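Local coordinates for cyclic nucleotide-binding protein (Brucella abortus biovar 1, PDB 5D1I), which is of unknown function but has a cyclic nucleotide-binding-like beta barrel and may take part in DNA-binding transcriptional regulation, at residues G22-F27 and R33-G38; T69-H72 and G77-T80. All blocks are in the same frame, centred on the assembly; numbering follows the deposited sequence.

Contact 1: residues G22-F27 and R33-G38; sequences GLFESF and RLLAFG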
loop_
_atom_site.group_PDB
_atom_site.type_symbol
_atom_site.label_atom_id
_atom_site.label_comp_id
_atom_site.label_asym_id
_atom_site.label_seq_id
_atom_site.Cartn_x
_atom_site.Cartn_y
_atom_site.Cartn_z
ATOM N N GLY A 22 0.140 -0.671 3.032
ATOM C CA GLY A 22 1.359 -0.917 3.786
ATOM C C GLY A 22 1.430 -0.216 5.130
ATOM O O GLY A 22 1.830 -0.809 6.135
ATOM N N LEU A 23 1.027 1.048 5.157
ATOM C CA LEU A 23 1.093 1.831 6.385
ATOM C C LEU A 23 0.099 1.335 7.439
ATOM O O LEU A 23 0.313 1.529 8.632
ATOM C CB LEU A 23 0.843 3.308 6.076
ATOM C CG LEU A 23 1.257 4.334 7.129
ATOM C CD1 LEU A 23 2.716 4.146 7.508
ATOM C CD2 LEU A 23 1.015 5.745 6.605
ATOM N N PHE A 24 -0.980 0.690 6.997
ATOM C CA PHE A 24 -2.029 0.238 7.913
ATOM C C PHE A 24 -1.914 -1.255 8.191
ATOM O O PHE A 24 -2.791 -1.837 8.833
ATOM C CB PHE A 24 -3.423 0.549 7.346
ATOM C CG PHE A 24 -3.581 1.963 6.860
ATOM C CD1 PHE A 24 -2.930 3.007 7.495
ATOM C CD2 PHE A 24 -4.375 2.245 5.762
ATOM C CE1 PHE A 24 -3.067 4.306 7.045
ATOM C CE2 PHE A 24 -4.517 3.544 5.309
ATOM C CZ PHE A 24 -3.863 4.574 5.953
ATOM N N GLU A 25 -0.824 -1.856 7.714
ATOM C CA GLU A 25 -0.583 -3.300 7.808
ATOM C C GLU A 25 -0.827 -3.910 9.186
ATOM O O GLU A 25 -1.490 -4.938 9.305
ATOM C CB GLU A 25 0.859 -3.623 7.391
ATOM C CG GLU A 25 1.269 -5.069 7.684
ATOM C CD GLU A 25 2.778 -5.264 7.792
ATOM O OE1 GLU A 25 3.535 -4.268 7.710
ATOM O OE2 GLU A 25 3.206 -6.425 7.969
ATOM N N SER A 26 -0.278 -3.288 10.221
ATOM C CA SER A 26 -0.309 -3.882 11.553
ATOM C C SER A 26 -1.532 -3.473 12.373
ATOM O O SER A 26 -1.631 -3.813 13.552
ATOM C CB SER A 26 0.961 -3.512 12.318
ATOM O OG SER A 26 1.081 -2.107 12.441
ATOM N N PHE A 27 -2.460 -2.751 11.753
ATOM C CA PHE A 27 -3.658 -2.288 12.452
ATOM C C PHE A 27 -4.566 -3.451 12.848
ATOM O O PHE A 27 -4.762 -4.393 12.079
ATOM C CB PHE A 27 -4.457 -1.304 11.589
ATOM C CG PHE A 27 -3.902 0.097 11.565
ATOM C CD1 PHE A 27 -2.574 0.351 11.868
ATOM C CD2 PHE A 27 -4.724 1.167 11.238
ATOM C CE1 PHE A 27 -2.075 1.644 11.839
ATOM C CE2 PHE A 27 -4.233 2.461 11.208
ATOM C CZ PHE A 27 -2.907 2.699 11.509
ATOM N N ARG A 33 -11.393 -0.207 11.496
ATOM C CA ARG A 33 -12.768 0.270 11.578
ATOM C C ARG A 33 -12.814 1.764 11.892
ATOM O O ARG A 33 -13.533 2.522 11.238
ATOM C CB ARG A 33 -13.540 -0.517 12.643
ATOM C CG ARG A 33 -15.041 -0.282 12.629
ATOM C CD ARG A 33 -15.751 -1.236 13.577
ATOM N NE ARG A 33 -15.167 -2.575 13.539
ATOM C CZ ARG A 33 -15.479 -3.510 12.646
ATOM N NH1 ARG A 33 -14.890 -4.697 12.696
ATOM N NH2 ARG A 33 -16.379 -3.261 11.702
ATOM N N LEU A 34 -12.053 2.174 12.905
ATOM C CA LEU A 34 -11.906 3.588 13.242
ATOM C C LEU A 34 -11.469 4.388 12.026
ATOM O O LEU A 34 -12.007 5.458 11.737
ATOM C CB LEU A 34 -10.888 3.772 14.365
ATOM C CG LEU A 34 -11.349 3.659 15.815
ATOM C CD1 LEU A 34 -10.214 4.066 16.744
ATOM C CD2 LEU A 34 -12.577 4.521 16.054
ATOM N N LEU A 35 -10.481 3.849 11.320
ATOM C CA LEU A 35 -9.958 4.471 10.116
ATOM C C LEU A 35 -11.031 4.598 9.044
ATOM O O LEU A 35 -11.156 5.637 8.396
ATOM C CB LEU A 35 -8.778 3.662 9.586
ATOM C CG LEU A 35 -7.914 4.315 8.515
ATOM C CD1 LEU A 35 -7.191 5.525 9.087
ATOM C CD2 LEU A 35 -6.931 3.296 7.969
ATOM N N ALA A 36 -11.808 3.537 8.859
ATOM C CA ALA A 36 -12.862 3.542 7.854
ATOM C C ALA A 36 -13.937 4.566 8.206
ATOM O O ALA A 36 -14.482 5.225 7.324
ATOM C CB ALA A 36 -13.468 2.159 7.711
ATOM N N PHE A 37 -14.220 4.712 9.497
ATOM C CA PHE A 37 -15.188 5.705 9.957
ATOM C C PHE A 37 -14.640 7.128 9.860
ATOM O O PHE A 37 -15.370 8.064 9.539
ATOM C CB PHE A 37 -15.614 5.412 11.397
ATOM C CG PHE A 37 -16.805 4.500 11.506
ATOM C CD1 PHE A 37 -16.657 3.125 11.385
ATOM C CD2 PHE A 37 -18.070 5.015 11.739
ATOM C CE1 PHE A 37 -17.750 2.282 11.492
ATOM C CE2 PHE A 37 -19.171 4.178 11.844
ATOM C CZ PHE A 37 -19.010 2.810 11.721
ATOM N N GLY A 38 -13.351 7.287 10.143
ATOM C CA GLY A 38 -12.733 8.601 10.140
ATOM C C GLY A 38 -12.478 9.099 8.734
ATOM O O GLY A 38 -12.336 10.298 8.498
#
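Phe24, at the end of the short 3-10 segment that starts at Gly22, presents one ring face to Leu35 of the helix, and a single methyl, CD2, does the touching. This methyl sits over the ring centre, 3.6 Å from the centroid and 13° off the ring normal, a CH-pi contact. It is within about 4.1 Å of all six ring carbons and nearest to CD2 and CE2, the shortest separation being 3.5 Å from Phe24 CD2 to Leu35 CD2. With CG anti to the carbonyl carbon (chi1 -49°) the ring swings toward the helix. From the other segment, Leu35 reaches across with CG anti to the backbone N (chi1 -167°), and the two side chains meet at about a right angle. Beyond Phe24 the chain makes a type I beta turn that ends at Phe27, closed by a bond of 3.1 Å from Phe27 N to Phe24 O. The turn carries the Phe27 ring back over its own segment, with Phe24 CA 4.0 Å above the ring plane and over its centre. Phe27 meets the same leucine methyl obliquely and more loosely, CE2 to Leu35 CD2 being 4.3 Å. No hydrogen bond crosses between the segments; the join is entirely apolar and buried. Outside it, Leu32 of helix 29-38 packs against both phenylalanines, and Glu25 OE1 is hydrogen-bonded to Gly91 N of the second subunit. The contact thus fixes the loop after helix 11-18 to helix 29-38, with Leu18 of the former helix touching Leu35 and Phe121 and Ile124 of helix 118-124 packing on Phe27 and Leu35, respectively.

Contact 2: residues T69-H72 and G77-T80; sequences TLFH and GRVT
His72 and Val79 face each other as an antiparallel hydrogen-bonded pair, each giving its N-H to the other's carbonyl. His72 N donates to Val79 O over 2.8 Å with an angle of 168° at the hydrogen, the donor tilted from the carbonyl plane. The return bond, Val79 N to His72 O, is 2.7 Å long and approaches nearly along the C=O axis. His72 O also receives a CA-H...O contact from Arg78 CA at 3.5 Å, so this oxygen is approached by two successive residues of the partner strand. Phe71 and Thr80 form the adjoining non-hydrogen-bonded pair, and beyond it the ladder continues with backbone bonds from Leu70 to Ile81 and Arg82. Arg78 lies across the Phe71 ring: its CD stands 3.6 Å from the ring centroid, almost on the normal, and NE comes to 3.3 Å from Phe71 CZ. The guanidinium continues over the ring in an offset stack, with planes 30° apart. Phe71 CG lies between the backbone N and the carbonyl carbon (chi1 58°), which sets the ring against the Arg78 chain, itself extended from CG to NE, while CB stays near Val79 O. The charged end is not left to the ring alone, since NH2 forms a salt bridge with Glu49. Two more polar side chains find their partners outside the hairpin: His72 ND1 is hydrogen-bonded to Glu53 and Thr69 OG1 to Asp108. Thr69 CG2 meets Thr80 CG2 at 3.8 Å, the two side chains crossing at about a right angle. Strand 104-107 flanks strand 68-74 on its other side, with backbone bonds to Thr69 and Phe71. The whole is a beta hairpin at the margin of a four-stranded antiparallel sheet, part of the cupin-like beta barrel of the cyclic nucleotide-binding domain.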
loop_
_atom_site.group_PDB
_atom_site.type_symbol
_atom_site.label_atom_id
_atom_site.label_comp_id
_atom_site.label_asym_id
_atom_site.label_seq_id
_atom_site.Cartn_x
_atom_site.Cartn_y
_atom_site.Cartn_z
ATOM N N THR A 69 -5.619 8.412 -13.937
ATOM C CA THR A 69 -4.355 8.507 -14.653
ATOM C C THR A 69 -3.374 9.400 -13.902
ATOM O O THR A 69 -3.692 10.543 -13.567
ATOM C CB THR A 69 -4.557 9.048 -16.076
ATOM O OG1 THR A 69 -5.264 8.078 -16.850
ATOM C CG2 THR A 69 -3.220 9.328 -16.739
ATOM N N LEU A 70 -2.189 8.861 -13.623
ATOM C CA LEU A 70 -1.107 9.631 -13.025
ATOM C C LEU A 70 -0.259 10.236 -14.129
ATOM O O LEU A 70 0.038 9.571 -15.118
ATOM C CB LEU A 70 -0.240 8.751 -12.123
ATOM C CG LEU A 70 -0.949 7.948 -11.033
ATOM C CD1 LEU A 70 0.074 7.189 -10.198
ATOM C CD2 LEU A 70 -1.789 8.861 -10.153
ATOM N N PHE A 71 0.139 11.492 -13.969
ATOM C CA PHE A 71 0.881 12.164 -15.027
ATOM C C PHE A 71 1.885 13.177 -14.491
ATOM O O PHE A 71 1.814 13.586 -13.333
ATOM C CB PHE A 71 -0.090 12.854 -15.999
ATOM C CG PHE A 71 -0.998 13.869 -15.347
ATOM C CD1 PHE A 71 -0.589 15.185 -15.182
ATOM C CD2 PHE A 71 -2.264 13.511 -14.917
ATOM C CE1 PHE A 71 -1.426 16.119 -14.590
ATOM C CE2 PHE A 71 -3.101 14.438 -14.324
ATOM C CZ PHE A 71 -2.684 15.742 -14.162
ATOM N N HIS A 72 2.826 13.567 -15.345
ATOM C CA HIS A 72 3.753 14.646 -15.031
ATOM C C HIS A 72 3.424 15.860 -15.881
ATOM O O HIS A 72 3.074 15.721 -17.050
ATOM C CB HIS A 72 5.203 14.216 -15.265
ATOM C CG HIS A 72 5.752 13.331 -14.189
ATOM N ND1 HIS A 72 5.742 13.687 -12.858
ATOM C CD2 HIS A 72 6.331 12.109 -14.247
ATOM C CE1 HIS A 72 6.287 12.720 -12.141
ATOM N NE2 HIS A 72 6.653 11.749 -12.960
ATOM N N GLY A 77 2.528 20.308 -21.897
ATOM C CA GLY A 77 1.308 19.708 -21.393
ATOM C C GLY A 77 1.547 18.476 -20.542
ATOM O O GLY A 77 2.689 18.111 -20.269
ATOM N N ARG A 78 0.460 17.837 -20.119
ATOM C CA ARG A 78 0.536 16.595 -19.359
ATOM C C ARG A 78 1.295 15.499 -20.099
ATOM O O ARG A 78 1.185 15.366 -21.317
ATOM C CB ARG A 78 -0.863 16.081 -19.035
ATOM C CG ARG A 78 -1.668 16.925 -18.075
ATOM C CD ARG A 78 -3.009 16.258 -17.865
ATOM N NE ARG A 78 -3.896 16.996 -16.977
ATOM C CZ ARG A 78 -5.199 16.757 -16.889
ATOM N NH1 ARG A 78 -5.749 15.815 -17.645
ATOM N NH2 ARG A 78 -5.956 17.463 -16.062
ATOM N N VAL A 79 2.060 14.712 -19.350
ATOM C CA VAL A 79 2.665 13.500 -19.882
ATOM C C VAL A 79 2.288 12.329 -18.977
ATOM O O VAL A 79 2.662 12.284 -17.804
ATOM C CB VAL A 79 4.198 13.614 -19.999
ATOM C CG1 VAL A 79 4.792 12.301 -20.487
ATOM C CG2 VAL A 79 4.576 14.753 -20.940
ATOM N N THR A 80 1.529 11.394 -19.534
ATOM C CA THR A 80 0.984 10.277 -18.776
ATOM C C THR A 80 2.076 9.369 -18.216
ATOM O O THR A 80 3.049 9.054 -18.900
ATOM C CB THR A 80 0.020 9.448 -19.659
ATOM O OG1 THR A 80 -1.147 10.230 -19.947
ATOM C CG2 THR A 80 -0.402 8.164 -18.964
#

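How the contacts relate
From the N terminus, the chain runs through helix 11-18 into contact 1, which closes a short loop between 22-27 and 33-38 within the helical part of the fold. Several barrel strands follow before contact 2 joins 69-72 to 77-80 across a hairpin connection. The two are in series, neither nesting nor crossing, and they lie on opposite sides of the chain's centre: their own centres are 30 Å apart and their nearest atoms about 15 Å. Contact 1 ties the loop after helix 11-18 to helix 29-38, contact 2 the edge of the four-stranded sheet. The second subunit approaches both, with its Glu25 packing on Leu70 of contact 2.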